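Methylcobalamin\: coenzyme M methyltransferase (Methanosarcina mazei, PDB 4AY7) catalyses methyl transfer from a methylated corrinoid to coenzyme M in methanogenesis, with zinc as its cofactor. Local coordinates at residues A[135-140]-A[148-153]; A[64-69]-A[76-81]; A[21-26]-A[240-245]. One frame throughout, in Å; residues are numbered along the deposited sequence.

Contact 1: residues A[135-140]-A[148-153]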
# COMPACT_ATOMS: atom_id res chain seq x y z
N GLU A 135 4.00 1.55 17.43
CA GLU A 135 3.94 2.69 18.27
C GLU A 135 3.45 3.97 17.54
O GLU A 135 2.75 4.77 18.13
CB GLU A 135 5.29 2.90 18.94
CG GLU A 135 5.39 4.18 19.72
CD GLU A 135 4.67 4.13 21.07
OE1 GLU A 135 3.97 3.11 21.43
OE2 GLU A 135 4.88 5.11 21.84
N ALA A 136 3.83 4.15 16.29
CA ALA A 136 3.41 5.34 15.53
C ALA A 136 1.90 5.32 15.26
O ALA A 136 1.24 6.34 15.37
CB ALA A 136 4.20 5.52 14.23
N ILE A 137 1.36 4.12 15.05
CA ILE A 137 -0.09 3.95 14.87
C ILE A 137 -0.81 4.40 16.11
O ILE A 137 -1.77 5.13 16.03
CB ILE A 137 -0.47 2.49 14.55
CG1 ILE A 137 0.08 2.15 13.16
CG2 ILE A 137 -2.00 2.33 14.68
CD1 ILE A 137 0.09 0.62 12.86
N LYS A 138 -0.31 3.98 17.27
CA LYS A 138 -0.94 4.41 18.55
C LYS A 138 -0.84 5.90 18.77
O LYS A 138 -1.78 6.54 19.26
CB LYS A 138 -0.30 3.69 19.71
CG LYS A 138 -0.54 2.20 19.62
CD LYS A 138 0.30 1.45 20.65
CE LYS A 138 0.87 0.14 20.09
NZ LYS A 138 2.23 -0.01 20.67
N ILE A 139 0.29 6.48 18.41
CA ILE A 139 0.45 7.94 18.52
C ILE A 139 -0.54 8.67 17.59
O ILE A 139 -1.14 9.67 17.98
CB ILE A 139 1.83 8.38 18.14
CG1 ILE A 139 2.85 7.81 19.15
CG2 ILE A 139 1.96 9.91 18.11
CD1 ILE A 139 4.28 8.12 18.73
N ILE A 140 -0.64 8.20 16.34
CA ILE A 140 -1.64 8.75 15.36
C ILE A 140 -3.09 8.66 15.90
O ILE A 140 -3.76 9.66 16.03
CB ILE A 140 -1.53 8.06 14.00
CG1 ILE A 140 -0.18 8.44 13.38
CG2 ILE A 140 -2.77 8.37 13.10
CD1 ILE A 140 0.21 7.55 12.20
N VAL A 148 -11.13 9.29 12.29
CA VAL A 148 -10.25 9.32 11.14
C VAL A 148 -9.66 7.95 10.96
O VAL A 148 -9.15 7.37 11.94
CB VAL A 148 -9.14 10.31 11.37
CG1 VAL A 148 -8.18 10.35 10.19
CG2 VAL A 148 -9.75 11.67 11.59
N PRO A 149 -9.67 7.44 9.74
CA PRO A 149 -9.13 6.10 9.53
C PRO A 149 -7.58 6.10 9.41
O PRO A 149 -7.02 7.02 8.88
CB PRO A 149 -9.77 5.69 8.22
CG PRO A 149 -9.88 6.94 7.43
CD PRO A 149 -10.17 8.02 8.47
N ILE A 150 -6.95 5.02 9.84
CA ILE A 150 -5.52 4.81 9.78
C ILE A 150 -5.32 3.66 8.86
O ILE A 150 -5.90 2.61 9.05
CB ILE A 150 -4.90 4.48 11.15
CG1 ILE A 150 -5.16 5.61 12.12
CG2 ILE A 150 -3.39 4.17 11.01
CD1 ILE A 150 -4.62 5.34 13.51
N VAL A 151 -4.59 3.92 7.78
CA VAL A 151 -4.20 2.91 6.83
C VAL A 151 -2.74 2.43 7.10
O VAL A 151 -1.80 3.20 7.09
CB VAL A 151 -4.25 3.48 5.43
CG1 VAL A 151 -3.87 2.37 4.47
CG2 VAL A 151 -5.68 4.01 5.11
N GLY A 152 -2.59 1.15 7.39
CA GLY A 152 -1.34 0.52 7.53
C GLY A 152 -0.87 -0.08 6.23
O GLY A 152 -1.44 -1.02 5.74
N GLY A 153 0.26 0.41 5.76
CA GLY A 153 0.88 -0.07 4.55
C GLY A 153 1.98 -1.05 4.81
O GLY A 153 2.70 -0.95 5.84
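I140 and I150 make the closest approach between helix segment 135-140 and segment 148-153, whose strand begins at I150, and the side-chain contacts are all apolar. The CD1 methyl of I150 lies 3.6 Å from the CG2 branch of I140, and I150 CG1 follows at 3.8 Å from that same I140 CG2. The two side chains meet at an oblique angle. In I140 the torsion chi1 of -67° sets CG2 anti to the backbone N; it is this branch, rather than CG1, that meets I150. The chain of I150 is extended beyond CB (chi2 178°), which carries CD1 out to the helix.

I137 supplies the second apolar neighbour, its CG2 standing 4.2 Å from I150 CD1. The carbonyl of the same residue also borders this methyl, with I137 O 3.8 Å from I150 CD1. No hydrogen bond spans the segments.

Around this buried patch, helix 130-144 packs on the sheet and between two other helices. I140 also touches L67 of helix 59-71 and V78 and L80 of strand 78-80, while I137 rests on M199 and A202 of helix 178-202. Strand 150-155 is bonded through V151 to strand 78-80 and through G152 to V206.

Contact 2: residues A[64-69]-A[76-81]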
# COMPACT_ATOMS: atom_id res chain seq x y z
N LYS A 64 4.53 12.22 13.06
CA LYS A 64 4.48 13.64 12.79
C LYS A 64 4.40 13.89 11.29
O LYS A 64 3.51 14.65 10.86
CB LYS A 64 5.67 14.34 13.52
CG LYS A 64 5.56 15.84 13.64
CD LYS A 64 6.85 16.42 14.18
CE LYS A 64 6.74 17.95 14.38
NZ LYS A 64 8.08 18.58 14.72
N LEU A 65 5.15 13.16 10.48
CA LEU A 65 5.08 13.31 9.04
C LEU A 65 3.76 12.78 8.44
O LEU A 65 3.23 13.36 7.40
CB LEU A 65 6.20 12.63 8.37
CG LEU A 65 6.34 12.71 6.88
CD1 LEU A 65 6.52 14.18 6.40
CD2 LEU A 65 7.52 11.82 6.55
N ALA A 66 3.25 11.67 9.02
CA ALA A 66 1.96 11.09 8.52
C ALA A 66 0.79 12.03 8.72
O ALA A 66 -0.11 12.23 7.84
CB ALA A 66 1.65 9.79 9.24
N LEU A 67 0.78 12.60 9.91
CA LEU A 67 -0.30 13.45 10.29
C LEU A 67 -0.25 14.70 9.43
O LEU A 67 -1.29 15.28 9.15
CB LEU A 67 -0.23 13.84 11.76
CG LEU A 67 -0.70 12.79 12.76
CD1 LEU A 67 -2.19 12.84 13.08
CD2 LEU A 67 -0.42 11.42 12.17
N ALA A 68 0.96 15.10 9.02
CA ALA A 68 1.15 16.33 8.28
C ALA A 68 0.50 16.24 6.92
O ALA A 68 -0.07 17.26 6.47
CB ALA A 68 2.66 16.71 8.18
N ASN A 69 0.53 15.06 6.27
CA ASN A 69 -0.14 14.86 4.98
C ASN A 69 -1.58 14.37 5.18
O ASN A 69 -2.13 13.59 4.33
CB ASN A 69 0.63 13.90 4.03
CG ASN A 69 0.22 14.10 2.55
OD1 ASN A 69 -0.74 14.84 2.29
ND2 ASN A 69 0.95 13.50 1.60
N GLU A 76 -8.15 12.18 3.49
CA GLU A 76 -9.09 11.74 4.49
C GLU A 76 -8.72 10.44 5.14
O GLU A 76 -9.58 9.70 5.55
CB GLU A 76 -10.47 11.71 3.84
CG GLU A 76 -10.90 13.13 3.47
CD GLU A 76 -12.24 13.23 2.71
OE1 GLU A 76 -12.69 12.28 2.02
OE2 GLU A 76 -12.88 14.31 2.86
N ALA A 77 -7.42 10.21 5.34
CA ALA A 77 -6.93 9.04 6.09
C ALA A 77 -5.50 9.37 6.48
O ALA A 77 -4.92 10.32 5.96
CB ALA A 77 -6.93 7.79 5.25
N VAL A 78 -4.95 8.64 7.43
CA VAL A 78 -3.50 8.78 7.75
C VAL A 78 -2.88 7.47 7.38
O VAL A 78 -3.33 6.43 7.90
CB VAL A 78 -3.26 9.06 9.23
CG1 VAL A 78 -1.73 9.20 9.51
CG2 VAL A 78 -3.97 10.34 9.65
N ARG A 79 -1.83 7.49 6.56
CA ARG A 79 -1.20 6.28 6.02
C ARG A 79 0.28 6.27 6.52
O ARG A 79 1.00 7.27 6.42
CB ARG A 79 -1.16 6.34 4.53
CG ARG A 79 -1.05 5.02 3.78
CD ARG A 79 0.30 4.53 3.63
NE ARG A 79 0.51 3.44 2.68
CZ ARG A 79 1.72 2.97 2.49
NH1 ARG A 79 2.77 3.48 3.15
NH2 ARG A 79 1.95 2.00 1.63
N LEU A 80 0.70 5.11 6.97
CA LEU A 80 2.09 4.85 7.37
C LEU A 80 2.45 3.40 7.12
O LEU A 80 1.55 2.56 6.98
CB LEU A 80 2.26 5.19 8.85
CG LEU A 80 1.67 4.33 9.93
CD1 LEU A 80 2.26 4.74 11.27
CD2 LEU A 80 0.14 4.48 10.05
N PRO A 81 3.75 3.08 7.08
CA PRO A 81 4.91 3.94 7.09
C PRO A 81 5.24 4.41 5.68
O PRO A 81 4.28 4.68 4.90
CB PRO A 81 6.00 3.01 7.66
CG PRO A 81 5.65 1.66 7.11
CD PRO A 81 4.13 1.65 7.03
O HOH W 1 -0.71 10.13 5.75
O HOH W 2 -2.85 10.97 4.38
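A66 and V78 meet methyl to methyl where helix segment 64-69 runs over strand segment 76-81. A66 CB is 3.4 Å from V78 CG1, closer than two carbons normally pack, and the short alanine side chain lets the axes of helix 64-69 and strand 78-80 come within 7.3 Å. Their N-to-C directions make an angle of 143°, so the helix runs roughly against the strand.

The torsions explain which branches touch. V78 holds CG1 anti to its N (chi1 180°), and this one methyl serves two partners: A66 on one hand and, 3.7 Å from V78 CG1, the CD2 methyl of L67. L67 starts away from the strand, but its chi1, which places CG beside the backbone N, and a chi2 of -89° together bring CD2 back to V78, which it meets obliquely. A66 CB also borders the strand backbone, 3.8 Å from R79 O. The R79 side chain instead leads away from the helix; its NE is hydrogen-bonded to V36 O, and the side chain passes close to that of Q38, a coenzyme M-binding residue.

Two waters join the backbones where no direct hydrogen bond does. One lies 3.0 Å from A66 O and accepts a hydrogen bond from R79 N at 3.0 Å. The other sits 2.7 Å from N69 O and 2.7 Å from A77 O.

Helix 59-71 thus covers strand 78-80 of the parallel barrel sheet, with helix 130-144 alongside, since L67 touches V144. Helix 42-48 packs against L65, A68 and N69, and the neighbouring strand in the sheet is 150-155.

Contact 3: residues A[21-26]-A[240-245]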
# COMPACT_ATOMS: atom_id res chain seq x y z
N ALA A 21 -17.06 1.94 4.40
CA ALA A 21 -18.27 1.74 3.54
C ALA A 21 -17.90 1.74 2.06
O ALA A 21 -18.26 0.79 1.27
CB ALA A 21 -19.34 2.79 3.85
N ALA A 22 -17.12 2.72 1.66
CA ALA A 22 -16.65 2.77 0.26
C ALA A 22 -15.94 1.57 -0.25
O ALA A 22 -16.18 1.11 -1.36
CB ALA A 22 -15.84 4.05 0.01
N LEU A 23 -14.97 1.09 0.57
CA LEU A 23 -14.18 -0.05 0.22
C LEU A 23 -15.04 -1.30 0.19
O LEU A 23 -14.85 -2.17 -0.65
CB LEU A 23 -12.94 -0.20 1.14
CG LEU A 23 -11.86 0.87 1.00
CD1 LEU A 23 -10.81 0.86 2.15
CD2 LEU A 23 -11.26 0.73 -0.43
N LYS A 24 -15.97 -1.43 1.11
CA LYS A 24 -16.83 -2.59 1.09
C LYS A 24 -17.91 -2.55 0.00
O LYS A 24 -18.55 -3.58 -0.28
CB LYS A 24 -17.48 -2.74 2.43
CG LYS A 24 -16.53 -3.13 3.54
CD LYS A 24 -17.42 -3.49 4.72
CE LYS A 24 -16.70 -3.42 6.05
NZ LYS A 24 -17.74 -3.45 7.12
N GLY A 25 -18.12 -1.41 -0.62
CA GLY A 25 -19.19 -1.30 -1.66
C GLY A 25 -20.55 -1.00 -1.10
O GLY A 25 -21.58 -1.19 -1.78
N GLU A 26 -20.59 -0.52 0.12
CA GLU A 26 -21.84 -0.04 0.70
C GLU A 26 -22.13 1.38 0.27
O GLU A 26 -21.20 2.13 -0.12
CB GLU A 26 -21.68 -0.12 2.20
CG GLU A 26 -21.49 -1.55 2.67
CD GLU A 26 -21.08 -1.62 4.11
OE1 GLU A 26 -20.58 -0.60 4.59
OE2 GLU A 26 -21.24 -2.69 4.77
N ASN A 240 -7.62 -9.40 9.93
CA ASN A 240 -8.83 -8.99 10.66
C ASN A 240 -9.24 -7.54 10.42
O ASN A 240 -9.56 -6.81 11.33
CB ASN A 240 -8.63 -9.33 12.16
CG ASN A 240 -8.51 -10.84 12.34
OD1 ASN A 240 -9.29 -11.56 11.77
ND2 ASN A 240 -7.52 -11.30 13.00
N SER A 241 -9.19 -7.12 9.16
CA SER A 241 -9.70 -5.77 8.77
C SER A 241 -10.02 -5.78 7.28
O SER A 241 -9.65 -6.73 6.55
CB SER A 241 -8.65 -4.66 9.03
OG SER A 241 -7.54 -4.82 8.15
N VAL A 242 -10.66 -4.70 6.86
CA VAL A 242 -10.69 -4.33 5.47
C VAL A 242 -9.28 -4.24 4.94
O VAL A 242 -8.33 -3.80 5.64
CB VAL A 242 -11.52 -3.02 5.28
CG1 VAL A 242 -11.31 -2.44 3.87
CG2 VAL A 242 -13.01 -3.30 5.65
N THR A 243 -9.09 -4.86 3.76
CA THR A 243 -7.80 -4.84 3.08
C THR A 243 -7.89 -4.29 1.65
O THR A 243 -8.96 -4.34 1.00
CB THR A 243 -7.17 -6.23 3.03
OG1 THR A 243 -8.05 -7.07 2.34
CG2 THR A 243 -6.91 -6.85 4.42
N VAL A 244 -6.74 -3.86 1.15
CA VAL A 244 -6.55 -3.31 -0.18
C VAL A 244 -5.27 -3.89 -0.78
O VAL A 244 -4.23 -3.96 -0.12
CB VAL A 244 -6.49 -1.74 -0.14
CG1 VAL A 244 -6.20 -1.14 -1.51
CG2 VAL A 244 -7.80 -1.14 0.33
N LEU A 245 -5.33 -4.29 -2.04
CA LEU A 245 -4.20 -4.83 -2.75
C LEU A 245 -3.77 -3.84 -3.83
O LEU A 245 -4.56 -3.49 -4.71
CB LEU A 245 -4.57 -6.15 -3.40
CG LEU A 245 -3.61 -6.72 -4.38
CD1 LEU A 245 -2.37 -7.13 -3.56
CD2 LEU A 245 -4.17 -7.97 -5.02
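L23 and V242 are the nearest pair of backbones here, their CA atoms 7.6 Å apart, where the end of helix 15-24 comes up to V242 and V244 of segment 240-245. The helix stops in a Schellman motif: E26 N bonds to A21 O at 2.9 Å, G25 N bonds weakly to A22 O at 3.3 Å, and G25 is the C-prime residue with a positive phi of 85°.

L23 carries the side-chain contact. Its CD1 lies 3.8 Å from V242 CG1, and its CD2 is 4.0 Å from V244 CG2, the leucine crossing V244 at about a right angle. K24 has an extended chain and brings its aliphatic CE to 3.7 Å from V242 CG2. The two methyls of V242 thus divide between L23 and K24, and an alanine here would probably leave a gap under L23 CD1 and deprive the K24 methylenes of their apolar support.

L23 also touches V206 and V320, the first residues of strands 206-210 and 320-323. This is the arrangement of an N-terminal helix covering the N-terminal end of a TIM barrel, opposite the strand end at which H246, two residues beyond V244, binds zinc.

From the N terminus, helix 15-24 supplies the first half of contact 3, whose partner strand 242-246 comes only after more than 200 residues. Within that long loop contact 2 closes first, across the short connection from helix 59-71 to strand 78-80. Contact 1 then closes the turn from helix 130-144 to strand 150-155. Contacts 2 and 1 follow in series, both nested inside contact 3, and none cross. The strands of contacts 1 and 2 adjoin in the sheet: G153 N lies 2.8 Å from L80 O, a probable hydrogen bond. Contact 3, its centre about 17 Å from that of contact 1, reaches the same sheet but ties the N-terminal helix to it.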